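Local structure of 7beta-hydroxysteroid dehydrogenase (Collinsella aerofaciens, 5FYD) at residues 84-90 with 135-141. The protein catalyses the NADPH-dependent reduction of the 7-oxo group of 7-oxolithocholate to ursodeoxycholate, a bile acid conversion that it probably contributes to in the human colon. Residues are numbered along the deposited sequence.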
ATOM      1  N   ASP A  84     -21.775  27.574 -10.583  1.00 15.73           N
ATOM      2  CA  ASP A  84     -21.846  28.220  -9.286  1.00 15.52           C
ATOM      3  C   ASP A  84     -21.125  27.314  -8.287  1.00 14.25           C
ATOM      4  O   ASP A  84     -21.590  26.202  -8.007  1.00 13.78           O
ATOM      5  CB  ASP A  84     -23.268  28.477  -8.813  1.00 16.38           C
ATOM      6  CG  ASP A  84     -23.277  29.196  -7.489  1.00 17.53           C
ATOM      7  OD1 ASP A  84     -23.014  30.412  -7.497  1.00 18.11           O
ATOM      8  OD2 ASP A  84     -23.490  28.554  -6.437  1.00 18.19           O
ATOM      9  N   MET A  85     -19.972  27.779  -7.800  1.00 14.34           N
ATOM     10  CA  MET A  85     -19.090  26.962  -6.947  1.00 14.03           C
ATOM     11  C   MET A  85     -19.361  27.267  -5.476  1.00 13.56           C
ATOM     12  O   MET A  85     -19.425  28.440  -5.062  1.00 14.53           O
ATOM     13  CB  MET A  85     -17.616  27.233  -7.263  1.00 13.72           C
ATOM     14  CG  MET A  85     -17.212  26.918  -8.703  1.00 14.21           C
ATOM     15  SD  MET A  85     -17.511  25.213  -9.169  1.00 14.97           S
ATOM     16  CE  MET A  85     -16.558  24.282  -7.961  1.00 14.70           C
ATOM     17  N   GLY A  86     -19.532  26.210  -4.693  1.00 12.12           N
ATOM     18  CA  GLY A  86     -19.705  26.351  -3.235  1.00 11.74           C
ATOM     19  C   GLY A  86     -18.635  25.714  -2.361  1.00 11.36           C
ATOM     20  O   GLY A  86     -18.483  26.098  -1.195  1.00 10.51           O
ATOM     21  N   PHE A  87     -17.895  24.746  -2.904  1.00 10.78           N
ATOM     22  CA  PHE A  87     -17.005  23.935  -2.079  1.00 10.60           C
ATOM     23  C   PHE A  87     -15.802  23.468  -2.861  1.00 10.23           C
ATOM     24  O   PHE A  87     -15.919  23.153  -4.037  1.00  9.64           O
ATOM     25  CB  PHE A  87     -17.745  22.705  -1.543  1.00 10.50           C
ATOM     26  CG  PHE A  87     -16.919  21.839  -0.657  1.00 10.44           C
ATOM     27  CD1 PHE A  87     -16.726  22.185   0.679  1.00 11.32           C
ATOM     28  CD2 PHE A  87     -16.355  20.665  -1.127  1.00 10.54           C
ATOM     29  CE1 PHE A  87     -15.955  21.392   1.514  1.00 11.30           C
ATOM     30  CE2 PHE A  87     -15.596  19.861  -0.292  1.00 11.45           C
ATOM     31  CZ  PHE A  87     -15.399  20.217   1.035  1.00 11.20           C
ATOM     32  N   MET A  88     -14.656  23.435  -2.194  1.00 10.72           N
ATOM     33  CA  MET A  88     -13.465  22.782  -2.735  1.00 11.88           C
ATOM     34  C   MET A  88     -12.791  21.971  -1.642  1.00 11.39           C
ATOM     35  O   MET A  88     -12.719  22.414  -0.498  1.00 11.39           O
ATOM     36  CB  MET A  88     -12.464  23.805  -3.302  1.00 13.12           C
ATOM     37  CG  MET A  88     -11.273  23.198  -4.044  1.00 15.87           C
ATOM     38  SD  MET A  88      -9.849  24.333  -4.171  1.00 19.67           S
ATOM     39  CE  MET A  88      -9.036  24.025  -2.629  1.00 20.32           C
ATOM     40  N   SER A  89     -12.307  20.784  -1.998  1.00 10.58           N
ATOM     41  CA  SER A  89     -11.400  20.027  -1.123  1.00 10.29           C
ATOM     42  C   SER A  89     -10.211  19.540  -1.930  1.00 10.63           C
ATOM     43  O   SER A  89     -10.408  18.870  -2.945  1.00 10.62           O
ATOM     44  CB  SER A  89     -12.075  18.820  -0.471  1.00 10.43           C
ATOM     45  OG  SER A  89     -11.160  18.091   0.306  1.00 10.68           O
ATOM     46  N   TYR A  90      -8.999  19.841  -1.454  1.00 10.64           N
ATOM     47  CA  TYR A  90      -7.795  19.260  -2.017  1.00 11.14           C
ATOM     48  C   TYR A  90      -7.400  18.030  -1.207  1.00 11.92           C
ATOM     49  O   TYR A  90      -7.015  18.153  -0.039  1.00 12.26           O
ATOM     50  CB  TYR A  90      -6.653  20.262  -2.080  1.00 11.15           C
ATOM     51  CG  TYR A  90      -5.615  19.843  -3.086  1.00 11.04           C
ATOM     52  CD1 TYR A  90      -5.797  20.149  -4.423  1.00 11.00           C
ATOM     53  CD2 TYR A  90      -4.496  19.129  -2.730  1.00 10.90           C
ATOM     54  CE1 TYR A  90      -4.893  19.786  -5.384  1.00 11.48           C
ATOM     55  CE2 TYR A  90      -3.568  18.747  -3.686  1.00 10.91           C
ATOM     56  CZ  TYR A  90      -3.774  19.076  -5.030  1.00 10.96           C
ATOM     57  OH  TYR A  90      -2.875  18.713  -6.036  1.00 11.27           O
ATOM     58  N   ARG A 135     -18.939  33.813  -0.291  1.00 16.17           N
ATOM     59  CA  ARG A 135     -19.673  32.619  -0.025  1.00 15.70           C
ATOM     60  C   ARG A 135     -18.880  31.412  -0.546  1.00 14.66           C
ATOM     61  O   ARG A 135     -18.449  31.419  -1.695  1.00 13.32           O
ATOM     62  CB  ARG A 135     -21.038  32.741  -0.713  1.00 17.26           C
ATOM     63  CG  ARG A 135     -21.778  31.439  -0.865  1.00 18.80           C
ATOM     64  CD  ARG A 135     -23.142  31.607  -1.524  1.00 18.76           C
ATOM     65  NE  ARG A 135     -23.142  32.150  -2.891  1.00 19.81           N
ATOM     66  CZ  ARG A 135     -23.016  31.455  -4.031  1.00 19.07           C
ATOM     67  NH1 ARG A 135     -22.777  30.153  -4.023  1.00 18.81           N
ATOM     68  NH2 ARG A 135     -23.098  32.092  -5.205  1.00 19.37           N
ATOM     69  N   GLY A 136     -18.703  30.408   0.315  1.00 13.42           N
ATOM     70  CA  GLY A 136     -18.031  29.174  -0.076  1.00 12.94           C
ATOM     71  C   GLY A 136     -17.358  28.450   1.054  1.00 12.36           C
ATOM     72  O   GLY A 136     -17.282  28.947   2.170  1.00 12.37           O
ATOM     73  N   ALA A 137     -16.826  27.273   0.754  1.00 12.13           N
ATOM     74  CA  ALA A 137     -16.111  26.514   1.766  1.00 11.87           C
ATOM     75  C   ALA A 137     -14.967  25.734   1.181  1.00 11.59           C
ATOM     76  O   ALA A 137     -15.053  25.245   0.050  1.00 11.17           O
ATOM     77  CB  ALA A 137     -17.064  25.590   2.469  1.00 11.94           C
ATOM     78  N   VAL A 138     -13.883  25.628   1.941  1.00 11.38           N
ATOM     79  CA  VAL A 138     -12.751  24.814   1.560  1.00 11.04           C
ATOM     80  C   VAL A 138     -12.384  23.941   2.748  1.00 11.04           C
ATOM     81  O   VAL A 138     -12.247  24.451   3.864  1.00 11.64           O
ATOM     82  CB  VAL A 138     -11.516  25.658   1.203  1.00 11.16           C
ATOM     83  CG1 VAL A 138     -10.319  24.749   0.844  1.00 11.42           C
ATOM     84  CG2 VAL A 138     -11.833  26.606   0.060  1.00 11.58           C
ATOM     85  N   ILE A 139     -12.221  22.645   2.514  1.00 10.49           N
ATOM     86  CA  ILE A 139     -11.600  21.750   3.508  1.00 11.05           C
ATOM     87  C   ILE A 139     -10.451  21.074   2.822  1.00 10.75           C
ATOM     88  O   ILE A 139     -10.662  20.288   1.920  1.00 11.57           O
ATOM     89  CB  ILE A 139     -12.576  20.680   4.050  1.00 11.16           C
ATOM     90  CG1 ILE A 139     -13.760  21.348   4.759  1.00 11.66           C
ATOM     91  CG2 ILE A 139     -11.837  19.705   4.987  1.00 11.07           C
ATOM     92  CD1 ILE A 139     -14.861  20.370   5.144  1.00 12.67           C
ATOM     93  N   ASN A 140      -9.233  21.394   3.227  1.00 10.30           N
ATOM     94  CA  ASN A 140      -8.073  20.736   2.669  1.00 10.19           C
ATOM     95  C   ASN A 140      -7.573  19.672   3.626  1.00 10.28           C
ATOM     96  O   ASN A 140      -7.737  19.771   4.837  1.00 10.90           O
ATOM     97  CB  ASN A 140      -6.968  21.730   2.350  1.00 10.04           C
ATOM     98  CG  ASN A 140      -7.351  22.679   1.259  1.00 10.32           C
ATOM     99  OD1 ASN A 140      -8.037  22.308   0.302  1.00  9.85           O
ATOM    100  ND2 ASN A 140      -6.912  23.929   1.384  1.00 10.12           N
ATOM    101  N   VAL A 141      -6.960  18.642   3.064  1.00 10.32           N
ATOM    102  CA  VAL A 141      -6.522  17.480   3.825  1.00 10.46           C
ATOM    103  C   VAL A 141      -5.013  17.498   4.015  1.00 10.34           C
ATOM    104  O   VAL A 141      -4.248  17.565   3.047  1.00 10.14           O
ATOM    105  CB  VAL A 141      -6.978  16.204   3.111  1.00 10.93           C
ATOM    106  CG1 VAL A 141      -6.514  14.960   3.863  1.00 12.07           C
ATOM    107  CG2 VAL A 141      -8.486  16.233   2.958  1.00 11.16           C
TER
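Asp84, just ahead of strand 85-90, grips Arg135 in a two-pronged salt bridge, OD1 to NH2 at 2.8 Å and OD2 to NH1 at 3.0 Å. From Gly86 onward the strands run parallel, their axes 4.6 Å apart at 8°. Gly86 O accepts a hydrogen bond from Ala137 N (2.8 Å); at Gly136's backbone angles a CB would jam against Arg135 O, calling for glycine. The Phe87 ring reaches alongside Ala137, CD1 to CB 3.9 Å, and sets its edge against Ile139 CG1. Met88 carries the ladder on, with N to Ala137 O (2.9 Å) and O to Ile139 N (3.1 Å), while its CE meets Val138 CG1 (3.8 Å) on the other face, where Val138 also touches Phe130 of helix 105-132. At Ser89 and Tyr90 side chains break into the backbone pattern: Ser89 OG donates to Ile139 O (2.8 Å), and Tyr90 N donates to Asn140 OD1 (3.2 Å), whose amide ND2 is held by Thr167. Tyr90 O closes the ladder on Val141 N (3.1 Å). Here Tyr90 and Val141 approach the NADP(+)-binding residues Phe67 and Val20, respectively. Two neighbouring parallel strands, joined through helix 105-132, form a beta-alpha-beta crossover in the central sheet of the SDR Rossmann fold.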